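Local coordinates for hydrolase, haloacid dehalogenase-like family (Pseudomonas syringae pv. tomato, PDB 3S6J), which probably works as a metal-dependent sugar phosphatase of the haloacid dehalogenase superfamily, here with calcium bound, at residues E[22-27]-E[77-82]; E[16-21]-E[122-127]; E[141-146]-E[150-155]. All coordinates share one frame; numbering follows the deposited sequence.

How the contacts relate
Contact 1 (22-27 with 77-82) is nested along the chain inside the loop closed by contact 2 (16-21 with 122-127), and contact 3 (141-146 with 150-155) follows both. The centres of contacts 1 and 2 are about 13 Å apart, and segment 16-21 runs straight into helix 21-34. Contact 1 pairs helices of the region inserted between strands 18-19 and 91-92, consistent with the helical cap of this superfamily, whereas contact 2 rests that junction on helix 118-127 of the parallel-sheet core. Contact 3 belongs wholly to the core, its centre about 22 Å from that of contact 1 and about 19 Å from that of contact 2. Contacts 1 and 2 both approach the calcium ligand D14.

Contact 1 (E[22-27]-E[77-82]); sequences YQNVAA and EKHAQA
N24 and H79 reach across from neighbouring helices, and the imidazole meets the amide oxygen with its edge. H79 NE2 donates to N24 OD1 at 2.5 Å, a short bond, so its exact length is doubtful. The N-H...O angle is 154°. The oxygen lies close to the ring plane, while the amide and ring planes are turned 38° apart. Both side chains leave their helices with CG anti to the backbone N, which swings the two polar ends together. Beside this bond, A27 CB packs 3.5 Å from H79 CD2. A27 CB also meets A82 CB at 4.0 Å, two small residues that let the backbones come close. The segment axes approach to 9.0 Å and run in roughly opposing directions, 133° apart. H79 also stacks on W28, so its ring is held by an aromatic neighbour as well as by its edge bond. At the other end of the amide, N24 ND2 bonds to OD1 of the calcium ligand D14. Gripped at oxygen and nitrogen alike, the amide has its flip fixed, and H79 is a likely outer-shell partner of a residue that probably helps to position D14.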
loop_
_atom_site.group_PDB
_atom_site.type_symbol
_atom_site.label_atom_id
_atom_site.label_comp_id
_atom_site.label_asym_id
_atom_site.label_seq_id
_atom_site.Cartn_x
_atom_site.Cartn_y
_atom_site.Cartn_z
ATOM N N TYR E 22 1.974 3.556 6.516
ATOM C CA TYR E 22 2.906 3.994 5.499
ATOM C C TYR E 22 4.205 4.528 6.121
ATOM O O TYR E 22 5.285 4.429 5.517
ATOM C CB TYR E 22 2.240 5.014 4.543
ATOM C CG TYR E 22 1.188 4.350 3.661
ATOM C CD1 TYR E 22 -0.064 4.004 4.177
ATOM C CD2 TYR E 22 1.453 4.034 2.328
ATOM C CE1 TYR E 22 -1.027 3.386 3.386
ATOM C CE2 TYR E 22 0.494 3.403 1.537
ATOM C CZ TYR E 22 -0.738 3.082 2.077
ATOM O OH TYR E 22 -1.679 2.439 1.310
ATOM N N GLN E 23 4.103 5.072 7.332
ATOM C CA GLN E 23 5.302 5.457 8.066
ATOM C C GLN E 23 6.056 4.195 8.512
ATOM O O GLN E 23 7.287 4.129 8.426
ATOM C CB GLN E 23 4.961 6.372 9.253
ATOM C CG GLN E 23 4.616 7.813 8.868
ATOM C CD GLN E 23 3.234 7.959 8.233
ATOM O OE1 GLN E 23 2.317 7.180 8.504
ATOM N NE2 GLN E 23 3.082 8.970 7.392
ATOM N N ASN E 24 5.304 3.189 8.965
ATOM C CA ASN E 24 5.884 1.918 9.381
ATOM C C ASN E 24 6.632 1.304 8.192
ATOM O O ASN E 24 7.809 0.988 8.295
ATOM C CB ASN E 24 4.802 0.979 9.934
ATOM C CG ASN E 24 5.348 -0.051 10.898
ATOM O OD1 ASN E 24 6.554 -0.217 11.022
ATOM N ND2 ASN E 24 4.460 -0.744 11.593
ATOM N N VAL E 25 5.963 1.194 7.047
ATOM C CA VAL E 25 6.615 0.717 5.829
ATOM C C VAL E 25 7.942 1.439 5.532
ATOM O O VAL E 25 8.969 0.799 5.293
ATOM C CB VAL E 25 5.666 0.800 4.586
ATOM C CG1 VAL E 25 6.363 0.256 3.356
ATOM C CG2 VAL E 25 4.403 0.009 4.823
ATOM N N ALA E 26 7.921 2.765 5.547
ATOM C CA ALA E 26 9.108 3.556 5.224
ATOM C C ALA E 26 10.237 3.291 6.217
ATOM O O ALA E 26 11.407 3.149 5.828
ATOM C CB ALA E 26 8.753 5.035 5.188
ATOM N N ALA E 27 9.872 3.176 7.492
ATOM C CA ALA E 27 10.818 2.848 8.558
ATOM C C ALA E 27 11.467 1.475 8.359
ATOM O O ALA E 27 12.677 1.325 8.548
ATOM C CB ALA E 27 10.135 2.923 9.926
ATOM N N GLU E 77 16.171 -2.056 16.051
ATOM C CA GLU E 77 16.635 -0.742 16.492
ATOM C C GLU E 77 16.569 0.315 15.391
ATOM O O GLU E 77 16.113 1.429 15.624
ATOM C CB GLU E 77 18.061 -0.812 17.066
ATOM C CG GLU E 77 18.143 -1.435 18.448
ATOM C CD GLU E 77 19.527 -1.277 19.101
ATOM O OE1 GLU E 77 19.858 -0.156 19.578
ATOM O OE2 GLU E 77 20.278 -2.283 19.148
ATOM N N LYS E 78 17.053 -0.031 14.203
ATOM C CA LYS E 78 17.025 0.884 13.063
ATOM C C LYS E 78 15.604 1.299 12.752
ATOM O O LYS E 78 15.335 2.453 12.450
ATOM C CB LYS E 78 17.642 0.239 11.820
ATOM C CG LYS E 78 18.992 0.823 11.418
ATOM C CD LYS E 78 20.138 -0.037 11.869
ATOM C CE LYS E 78 21.456 0.390 11.201
ATOM N NZ LYS E 78 21.672 1.883 11.255
ATOM N N HIS E 79 14.691 0.339 12.825
ATOM C CA HIS E 79 13.278 0.615 12.581
ATOM C C HIS E 79 12.694 1.586 13.612
ATOM O O HIS E 79 12.074 2.572 13.235
ATOM C CB HIS E 79 12.473 -0.678 12.542
ATOM C CG HIS E 79 10.991 -0.463 12.522
ATOM N ND1 HIS E 79 10.214 -0.545 13.658
ATOM C CD2 HIS E 79 10.148 -0.200 11.504
ATOM C CE1 HIS E 79 8.950 -0.333 13.337
ATOM N NE2 HIS E 79 8.882 -0.109 12.039
ATOM N N ALA E 80 12.900 1.325 14.903
ATOM C CA ALA E 80 12.405 2.241 15.934
ATOM C C ALA E 80 12.918 3.651 15.713
ATOM O O ALA E 80 12.172 4.614 15.822
ATOM C CB ALA E 80 12.797 1.768 17.317
ATOM N N GLN E 81 14.200 3.768 15.398
ATOM C CA GLN E 81 14.804 5.066 15.183
ATOM C C GLN E 81 14.188 5.770 13.977
ATOM O O GLN E 81 13.811 6.940 14.070
ATOM C CB GLN E 81 16.323 4.936 15.059
ATOM C CG GLN E 81 16.997 4.574 16.396
ATOM C CD GLN E 81 18.221 3.671 16.254
ATOM O OE1 GLN E 81 19.018 3.807 15.315
ATOM N NE2 GLN E 81 18.375 2.742 17.201
ATOM N N ALA E 82 14.066 5.071 12.852
ATOM C CA ALA E 82 13.467 5.691 11.673
ATOM C C ALA E 82 12.017 6.078 11.944
ATOM O O ALA E 82 11.555 7.119 11.482
ATOM C CB ALA E 82 13.576 4.794 10.451
#

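Contact 2 (E[16-21]-E[122-127]); sequences TLTDSV and TINLKA
T18 and N124 press together at the tight end of this contact, their side chains crossing at about a right angle. The methyl T18 CG2 sits 3.2 Å from the backbone oxygen N124 O. It also lies 3.9 Å from A127 CB, so it fits against helix 118-127 at N124 and A127, where alanine keeps the surface low. The hydroxyl, on the other branch, rests against the asparagine stem, T18 OG1 being 3.5 Å from N124 CB. With chi1 at 50°, OG1 stands between the backbone N and the carbonyl carbon, and from there it donates to S20 OG at 3.1 Å. A threonine serves both needs: a methyl for the helix and a hydroxyl for its neighbour.

Towards S20 the fit is looser. S20 OG comes within 3.4 Å of N124 ND2, yet the angle is too poor for a hydrogen bond, and the two groups simply lie beside each other. Their stronger partners are elsewhere: N124 ND2 bonds to the hydroxyl of Y83, and S20 OG bonds to D14 OD2. Polar ends that look as if they should pair are thus each satisfied separately in a buried setting. Solvent lies on the far side of the helix, where the long chain of K126 leads away from the 16-21 segment, as suits a lysine.

T18 and D19 form a short, weakly bonded strand that pairs antiparallel with strand 91-92, and T16 bonds through OG1 to the calcium ligand D12. The segment thus leads from the DxDx(T/V) sequence into helix 21-34. Such an arrangement fits the haloacid dehalogenase fold, in which the chain leaves the core just after the first two metal-binding aspartates to enter the cap and returns beside its own exit.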
loop_
_atom_site.group_PDB
_atom_site.type_symbol
_atom_site.label_atom_id
_atom_site.label_comp_id
_atom_site.label_asym_id
_atom_site.label_seq_id
_atom_site.Cartn_x
_atom_site.Cartn_y
_atom_site.Cartn_z
ATOM N N THR E 16 -5.453 1.387 11.680
ATOM C CA THR E 16 -6.826 1.083 12.038
ATOM C C THR E 16 -7.434 2.294 12.743
ATOM O O THR E 16 -8.522 2.754 12.368
ATOM C CB THR E 16 -6.898 -0.184 12.928
ATOM O OG1 THR E 16 -6.477 -1.342 12.175
ATOM C CG2 THR E 16 -8.310 -0.396 13.485
ATOM N N LEU E 17 -6.729 2.816 13.751
ATOM C CA LEU E 17 -7.134 4.064 14.405
ATOM C C LEU E 17 -6.237 5.264 14.020
ATOM O O LEU E 17 -6.700 6.399 13.981
ATOM C CB LEU E 17 -7.210 3.901 15.930
ATOM C CG LEU E 17 -8.173 2.835 16.450
ATOM C CD1 LEU E 17 -7.928 2.502 17.937
ATOM C CD2 LEU E 17 -9.624 3.230 16.203
ATOM N N THR E 18 -4.963 5.003 13.732
ATOM C CA THR E 18 -4.063 6.047 13.270
ATOM C C THR E 18 -3.536 5.736 11.880
ATOM O O THR E 18 -3.248 4.572 11.554
ATOM C CB THR E 18 -2.831 6.219 14.202
ATOM O OG1 THR E 18 -2.229 4.943 14.443
ATOM C CG2 THR E 18 -3.235 6.854 15.515
ATOM N N ASP E 19 -3.362 6.786 11.079
ATOM C CA ASP E 19 -2.837 6.641 9.722
ATOM C C ASP E 19 -1.311 6.500 9.737
ATOM O O ASP E 19 -0.580 7.439 9.395
ATOM C CB ASP E 19 -3.272 7.820 8.864
ATOM C CG ASP E 19 -3.028 7.593 7.396
ATOM O OD1 ASP E 19 -2.505 6.513 7.039
ATOM O OD2 ASP E 19 -3.367 8.506 6.599
ATOM N N SER E 20 -0.833 5.322 10.125
ATOM C CA SER E 20 0.595 5.144 10.372
ATOM C C SER E 20 1.277 3.960 9.674
ATOM O O SER E 20 2.487 3.801 9.792
ATOM C CB SER E 20 0.870 5.081 11.876
ATOM O OG SER E 20 0.032 4.144 12.509
ATOM N N VAL E 21 0.519 3.161 8.931
ATOM C CA VAL E 21 1.098 2.033 8.212
ATOM C C VAL E 21 2.201 2.470 7.245
ATOM O O VAL E 21 3.227 1.832 7.155
ATOM C CB VAL E 21 0.014 1.245 7.423
ATOM C CG1 VAL E 21 0.662 0.276 6.456
ATOM C CG2 VAL E 21 -0.943 0.507 8.374
ATOM N N THR E 122 3.250 4.121 21.821
ATOM C CA THR E 122 3.149 5.424 22.490
ATOM C C THR E 122 3.036 6.559 21.479
ATOM O O THR E 122 2.285 7.513 21.677
ATOM C CB THR E 122 4.348 5.694 23.426
ATOM O OG1 THR E 122 4.416 4.674 24.432
ATOM C CG2 THR E 122 4.179 7.043 24.095
ATOM N N ILE E 123 3.781 6.443 20.386
ATOM C CA ILE E 123 3.739 7.430 19.315
ATOM C C ILE E 123 2.347 7.540 18.674
ATOM O O ILE E 123 1.804 8.640 18.527
ATOM C CB ILE E 123 4.809 7.133 18.240
ATOM C CG1 ILE E 123 6.205 7.466 18.787
ATOM C CG2 ILE E 123 4.508 7.888 16.948
ATOM C CD1 ILE E 123 7.349 6.735 18.106
ATOM N N ASN E 124 1.758 6.412 18.291
ATOM C CA ASN E 124 0.477 6.483 17.598
ATOM C C ASN E 124 -0.624 7.026 18.504
ATOM O O ASN E 124 -1.499 7.754 18.057
ATOM C CB ASN E 124 0.088 5.121 17.034
ATOM C CG ASN E 124 1.152 4.545 16.126
ATOM O OD1 ASN E 124 1.515 3.368 16.232
ATOM N ND2 ASN E 124 1.655 5.365 15.224
ATOM N N LEU E 125 -0.563 6.664 19.782
ATOM C CA LEU E 125 -1.557 7.079 20.764
ATOM C C LEU E 125 -1.626 8.598 20.922
ATOM O O LEU E 125 -2.693 9.152 21.166
ATOM C CB LEU E 125 -1.255 6.440 22.117
ATOM C CG LEU E 125 -1.387 4.926 22.267
ATOM C CD1 LEU E 125 -0.783 4.490 23.581
ATOM C CD2 LEU E 125 -2.829 4.503 22.199
ATOM N N LYS E 126 -0.482 9.266 20.801
ATOM C CA LYS E 126 -0.447 10.728 20.809
ATOM C C LYS E 126 -1.406 11.302 19.762
ATOM O O LYS E 126 -2.132 12.259 20.030
ATOM C CB LYS E 126 0.971 11.241 20.536
ATOM C CG LYS E 126 2.071 10.539 21.327
ATOM C CD LYS E 126 2.203 11.101 22.733
ATOM C CE LYS E 126 3.475 10.604 23.419
ATOM N NZ LYS E 126 3.794 11.389 24.652
ATOM N N ALA E 127 -1.405 10.720 18.565
ATOM C CA ALA E 127 -2.248 11.224 17.490
ATOM C C ALA E 127 -3.721 11.135 17.855
ATOM O O ALA E 127 -4.543 11.831 17.288
ATOM C CB ALA E 127 -1.979 10.468 16.200
#

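Contact 3 (E[141-146]-E[150-155]); sequences DDVSYG and PDLFLA
The ring of Y145 and the carboxylate of D151 meet at a slant, their planes 45° apart. D151 OD2 approaches obliquely, to 3.8 Å from Y145 CD2. One face of the ring carries S144 CB, set off toward the rim, so the tyrosine folds over its own chain neighbour.

The same carboxylate oxygen also faces the loop backbone. Y145 N donates weakly to D151 OD2, at 3.5 Å and an angle of 145°, and S144 N lies at a similar distance without making a bond. An aspartate suits this spot, since a compact acid near the start of helix 151-160 can face the loop's Y145 N-H. Its CB meanwhile lies 3.4 Å from Y145 O, and V143 slides past it in the opposite direction.

Deeper in, the contact turns apolar. V143 lies across L152, nearly perpendicular to it, with V143 CG2 only 3.4 Å from L152 CD1. That is tighter than usual, and because L152 chi1 is an unusual -95°, the closeness is doubtful. V143 CG2 gets there by standing between its own backbone N and carbonyl carbon. L152 CD2 rests on the loop main chain, 3.6 Å from G146 CA. Further along the helix, V143 CG1 meets A155 CB at 4.1 Å. Of the valine's branches, CG2 thus meets L152 and CG1 touches both L152 and A155, where the small alanine lets the loop lie close.

D151 N bonds to D149 OD1 as the chain enters helix 151-160. L152 and A155 also touch V138 of strand 137-138, and F153 packs on helix 174-182. The contact therefore folds the connecting loop onto its helix in a beta-alpha-beta crossover that leaves strand 137-138, at the border of the parallel sheet, and returns at strand 167-171.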
loop_
_atom_site.group_PDB
_atom_site.type_symbol
_atom_site.label_atom_id
_atom_site.label_comp_id
_atom_site.label_asym_id
_atom_site.label_seq_id
_atom_site.Cartn_x
_atom_site.Cartn_y
_atom_site.Cartn_z
ATOM N N ASP E 141 5.178 -6.408 23.881
ATOM C CA ASP E 141 5.908 -6.612 25.125
ATOM C C ASP E 141 5.047 -7.303 26.184
ATOM O O ASP E 141 5.538 -7.670 27.250
ATOM C CB ASP E 141 6.428 -5.276 25.653
ATOM C CG ASP E 141 7.300 -4.540 24.637
ATOM O OD1 ASP E 141 8.116 -5.200 23.947
ATOM O OD2 ASP E 141 7.178 -3.296 24.537
ATOM N N ASP E 142 3.765 -7.497 25.896
ATOM C CA ASP E 142 2.864 -8.095 26.876
ATOM C C ASP E 142 2.660 -9.575 26.652
ATOM O O ASP E 142 2.060 -10.246 27.482
ATOM C CB ASP E 142 1.505 -7.394 26.863
ATOM C CG ASP E 142 1.590 -5.988 27.364
ATOM O OD1 ASP E 142 2.281 -5.784 28.383
ATOM O OD2 ASP E 142 0.998 -5.082 26.734
ATOM N N VAL E 143 3.157 -10.086 25.532
ATOM C CA VAL E 143 2.895 -11.467 25.154
ATOM C C VAL E 143 4.144 -12.117 24.567
ATOM O O VAL E 143 5.154 -11.447 24.341
ATOM C CB VAL E 143 1.751 -11.552 24.116
ATOM C CG1 VAL E 143 0.424 -11.134 24.741
ATOM C CG2 VAL E 143 2.073 -10.692 22.919
ATOM N N SER E 144 4.076 -13.423 24.324
ATOM C CA SER E 144 5.188 -14.136 23.709
ATOM C C SER E 144 5.183 -13.936 22.197
ATOM O O SER E 144 6.227 -13.816 21.566
ATOM C CB SER E 144 5.114 -15.639 24.021
ATOM O OG SER E 144 4.906 -15.897 25.403
ATOM N N TYR E 145 3.992 -13.900 21.615
ATOM C CA TYR E 145 3.863 -13.954 20.165
ATOM C C TYR E 145 2.961 -12.846 19.660
ATOM O O TYR E 145 1.952 -12.511 20.288
ATOM C CB TYR E 145 3.319 -15.330 19.749
ATOM C CG TYR E 145 4.166 -16.474 20.267
ATOM C CD1 TYR E 145 5.440 -16.694 19.764
ATOM C CD2 TYR E 145 3.696 -17.326 21.266
ATOM C CE1 TYR E 145 6.228 -17.737 20.230
ATOM C CE2 TYR E 145 4.472 -18.372 21.744
ATOM C CZ TYR E 145 5.745 -18.572 21.225
ATOM O OH TYR E 145 6.547 -19.612 21.689
ATOM N N GLY E 146 3.335 -12.267 18.526
ATOM C CA GLY E 146 2.537 -11.227 17.922
ATOM C C GLY E 146 1.608 -11.825 16.895
ATOM O O GLY E 146 1.562 -13.047 16.700
ATOM N N PRO E 150 -2.904 -15.612 18.197
ATOM C CA PRO E 150 -4.070 -15.079 18.910
ATOM C C PRO E 150 -3.705 -14.452 20.257
ATOM O O PRO E 150 -4.581 -13.887 20.924
ATOM C CB PRO E 150 -4.929 -16.326 19.161
ATOM C CG PRO E 150 -4.386 -17.380 18.268
ATOM C CD PRO E 150 -2.946 -17.078 18.087
ATOM N N ASP E 151 -2.443 -14.562 20.652
ATOM C CA ASP E 151 -2.005 -14.089 21.960
ATOM C C ASP E 151 -2.533 -12.724 22.334
ATOM O O ASP E 151 -3.166 -12.570 23.381
ATOM C CB ASP E 151 -0.482 -14.073 22.048
ATOM C CG ASP E 151 0.059 -15.249 22.822
ATOM O OD1 ASP E 151 -0.701 -16.233 22.992
ATOM O OD2 ASP E 151 1.231 -15.185 23.267
ATOM N N LEU E 152 -2.243 -11.731 21.494
ATOM C CA LEU E 152 -2.619 -10.353 21.776
ATOM C C LEU E 152 -4.127 -10.182 22.041
ATOM O O LEU E 152 -4.520 -9.426 22.931
ATOM C CB LEU E 152 -2.193 -9.414 20.638
ATOM C CG LEU E 152 -0.870 -8.627 20.638
ATOM C CD1 LEU E 152 -0.278 -8.444 22.023
ATOM C CD2 LEU E 152 0.136 -9.250 19.720
ATOM N N PHE E 153 -4.965 -10.847 21.252
ATOM C CA PHE E 153 -6.401 -10.630 21.346
ATOM C C PHE E 153 -6.952 -11.276 22.600
ATOM O O PHE E 153 -7.868 -10.752 23.232
ATOM C CB PHE E 153 -7.119 -11.157 20.100
ATOM C CG PHE E 153 -6.790 -10.390 18.836
ATOM C CD1 PHE E 153 -6.299 -9.096 18.904
ATOM C CD2 PHE E 153 -6.991 -10.953 17.586
ATOM C CE1 PHE E 153 -6.000 -8.384 17.750
ATOM C CE2 PHE E 153 -6.698 -10.241 16.426
ATOM C CZ PHE E 153 -6.201 -8.961 16.514
ATOM N N LEU E 154 -6.388 -12.434 22.939
ATOM C CA LEU E 154 -6.741 -13.163 24.148
ATOM C C LEU E 154 -6.393 -12.340 25.384
ATOM O O LEU E 154 -7.192 -12.243 26.312
ATOM C CB LEU E 154 -6.013 -14.517 24.184
ATOM C CG LEU E 154 -6.371 -15.460 23.022
ATOM C CD1 LEU E 154 -5.560 -16.726 23.043
ATOM C CD2 LEU E 154 -7.868 -15.775 23.023
ATOM N N ALA E 155 -5.199 -11.751 25.391
ATOM C CA ALA E 155 -4.778 -10.894 26.493
ATOM C C ALA E 155 -5.678 -9.668 26.590
ATOM O O ALA E 155 -5.970 -9.190 27.677
ATOM C CB ALA E 155 -3.309 -10.480 26.341
#